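PDB 4JJJ: cellulose 1,4-beta-cellobiosidase from Thermobifida fusca, which probably hydrolyses 1,4-beta-glucosidic bonds of cellulose to release cellobiose, this chain being the family 48 catalytic part of a longer, multidomain cellulase. Local coordinates for residues A[449-453]-A[463-467]. The protein carries 1 engineered substitution. Where two conformers were deposited one is given. Residues are numbered along the deposited sequence.
Sequences IQHTD and FQVPS. With FE (Fe (III) ion), chain M.
The chain comes off helix 435-450, and residues 451-453 lie antiparallel to 464-466. A backbone hydrogen bond from Thr452 N to Ile449 O (3.0 Å) holds the turn. His451 (phi/psi -114/20) is the transition; Thr452, Asp453 and Gln464 are extended. Asp453 and Gln464 form a single antiparallel bridge, a hydrogen-bonded pair: Asp453 N to Gln464 O is 2.9 Å, Gln464 N to Asp453 O 2.8 Å. Thr452 faces Val465 (CA-CA 4.8 Å). Its chi1 is m; Thr452 CG2 lies 4.3 Å from Val465 CG1, while Thr452 OG1 is hydrogen-bonded to Ala448 O. Pro466 points toward His451, with Pro466 CG 3.4 Å from His451 O. With chi1 m and chi2 88°, the His451 imidazole swings off; ND1 is hydrogen-bonded to Trp447 O, and His451 NE2 binds FE at 2.2 Å beside three waters. Gln464 (m, m) donates from Gln464 NE2 to Phe463 O (3.0 Å). The bridge joins the helix exit to the lead-in of strand 465-473, paired with 488-496 between (alpha/alpha)6 helices. Phe463 (chi1 p) and Thr452 pack against helices 499-516 and 519-533.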
loop_
_atom_site.group_PDB
_atom_site.type_symbol
_atom_site.label_atom_id
_atom_site.label_comp_id
_atom_site.label_asym_id
_atom_site.label_seq_id
_atom_site.Cartn_x
_atom_site.Cartn_y
_atom_site.Cartn_z
ATOM N N ILE A 449 -2.991 -20.712 -12.375
ATOM C CA ILE A 449 -2.425 -21.408 -13.544
ATOM C C ILE A 449 -3.430 -21.487 -14.698
ATOM O O ILE A 449 -3.058 -21.204 -15.863
ATOM C CB ILE A 449 -1.854 -22.784 -13.110
ATOM C CG1 ILE A 449 -0.641 -22.559 -12.199
ATOM C CG2 ILE A 449 -1.508 -23.592 -14.361
ATOM C CD1 ILE A 449 -0.108 -23.863 -11.639
ATOM N N GLN A 450 -4.653 -21.841 -14.368
ATOM C CA GLN A 450 -5.754 -22.039 -15.350
ATOM C C GLN A 450 -6.092 -20.777 -16.102
ATOM O O GLN A 450 -6.750 -20.830 -17.130
ATOM C CB GLN A 450 -6.983 -22.445 -14.596
ATOM C CG GLN A 450 -7.020 -23.862 -14.120
ATOM C CD GLN A 450 -5.758 -24.698 -14.379
ATOM O OE1 GLN A 450 -5.049 -25.080 -13.419
ATOM N NE2 GLN A 450 -5.536 -25.104 -15.676
ATOM N N HIS A 451 -5.695 -19.614 -15.563
ATOM C CA HIS A 451 -5.925 -18.313 -16.188
ATOM C C HIS A 451 -4.669 -17.606 -16.615
ATOM O O HIS A 451 -4.717 -16.412 -16.877
ATOM C CB HIS A 451 -6.786 -17.440 -15.206
ATOM C CG HIS A 451 -8.112 -18.043 -14.967
ATOM N ND1 HIS A 451 -8.360 -18.975 -13.973
ATOM C CD2 HIS A 451 -9.277 -17.925 -15.653
ATOM C CE1 HIS A 451 -9.572 -19.449 -14.093
ATOM N NE2 HIS A 451 -10.158 -18.813 -15.084
ATOM N N THR A 452 -3.595 -18.347 -16.763
ATOM C CA THR A 452 -2.319 -17.827 -17.224
ATOM C C THR A 452 -1.924 -18.492 -18.526
ATOM O O THR A 452 -2.060 -19.733 -18.655
ATOM C CB THR A 452 -1.242 -18.098 -16.121
ATOM O OG1 THR A 452 -1.590 -17.395 -14.923
ATOM C CG2 THR A 452 0.100 -17.595 -16.538
ATOM N N ASP A 453 -1.389 -17.707 -19.463
ATOM C CA ASP A 453 -0.898 -18.224 -20.755
ATOM C C ASP A 453 0.485 -17.784 -20.984
ATOM O O ASP A 453 0.717 -16.598 -21.139
ATOM C CB ASP A 453 -1.793 -17.748 -21.894
ATOM C CG ASP A 453 -1.382 -18.346 -23.266
ATOM O OD1 ASP A 453 -0.385 -19.077 -23.380
ATOM O OD2 ASP A 453 -2.164 -17.946 -24.177
ATOM N N PHE A 463 2.479 -13.598 -24.010
ATOM C CA PHE A 463 1.958 -14.188 -22.786
ATOM C C PHE A 463 0.844 -13.313 -22.216
ATOM O O PHE A 463 0.771 -12.124 -22.536
ATOM C CB PHE A 463 3.113 -14.246 -21.736
ATOM C CG PHE A 463 3.410 -12.953 -21.012
ATOM C CD1 PHE A 463 2.834 -12.656 -19.806
ATOM C CD2 PHE A 463 4.253 -11.991 -21.616
ATOM C CE1 PHE A 463 3.149 -11.521 -19.202
ATOM C CE2 PHE A 463 4.566 -10.805 -20.942
ATOM C CZ PHE A 463 3.976 -10.585 -19.750
ATOM N N GLN A 464 0.067 -13.888 -21.309
ATOM C CA GLN A 464 -1.005 -13.116 -20.669
ATOM C C GLN A 464 -1.199 -13.619 -19.240
ATOM O O GLN A 464 -1.197 -14.828 -18.998
ATOM C CB GLN A 464 -2.353 -13.337 -21.421
ATOM C CG GLN A 464 -2.380 -12.897 -22.899
ATOM C CD GLN A 464 -2.768 -11.466 -22.939
ATOM O OE1 GLN A 464 -3.964 -11.136 -22.876
ATOM N NE2 GLN A 464 -1.825 -10.615 -22.774
ATOM N N VAL A 465 -1.422 -12.690 -18.313
ATOM C CA VAL A 465 -1.771 -13.016 -16.950
ATOM C C VAL A 465 -3.077 -12.313 -16.600
ATOM O O VAL A 465 -3.457 -11.305 -17.275
ATOM C CB VAL A 465 -0.647 -12.553 -15.959
ATOM C CG1 VAL A 465 0.667 -13.292 -16.325
ATOM C CG2 VAL A 465 -0.425 -11.053 -16.016
ATOM N N PRO A 466 -3.773 -12.785 -15.570
ATOM C CA PRO A 466 -5.004 -12.075 -15.145
ATOM C C PRO A 466 -4.791 -10.636 -14.759
ATOM O O PRO A 466 -3.786 -10.280 -14.196
ATOM C CB PRO A 466 -5.547 -12.943 -14.011
ATOM C CG PRO A 466 -4.880 -14.287 -14.258
ATOM C CD PRO A 466 -3.537 -13.987 -14.798
ATOM N N SER A 467 -5.780 -9.787 -15.025
ATOM C CA SER A 467 -5.758 -8.402 -14.710
ATOM C C SER A 467 -6.968 -7.983 -13.877
ATOM O O SER A 467 -6.845 -7.700 -12.674
ATOM C CB SER A 467 -5.630 -7.546 -15.994
ATOM O OG SER A 467 -5.777 -6.169 -15.622
HETATM FE FE FE M . -12.120 -19.613 -15.797
HETATM O O HOH W 1 -11.213 -19.626 -17.536
HETATM O O HOH W 2 -11.742 -21.568 -16.117
HETATM O O HOH W 3 -12.716 -19.755 -13.845
#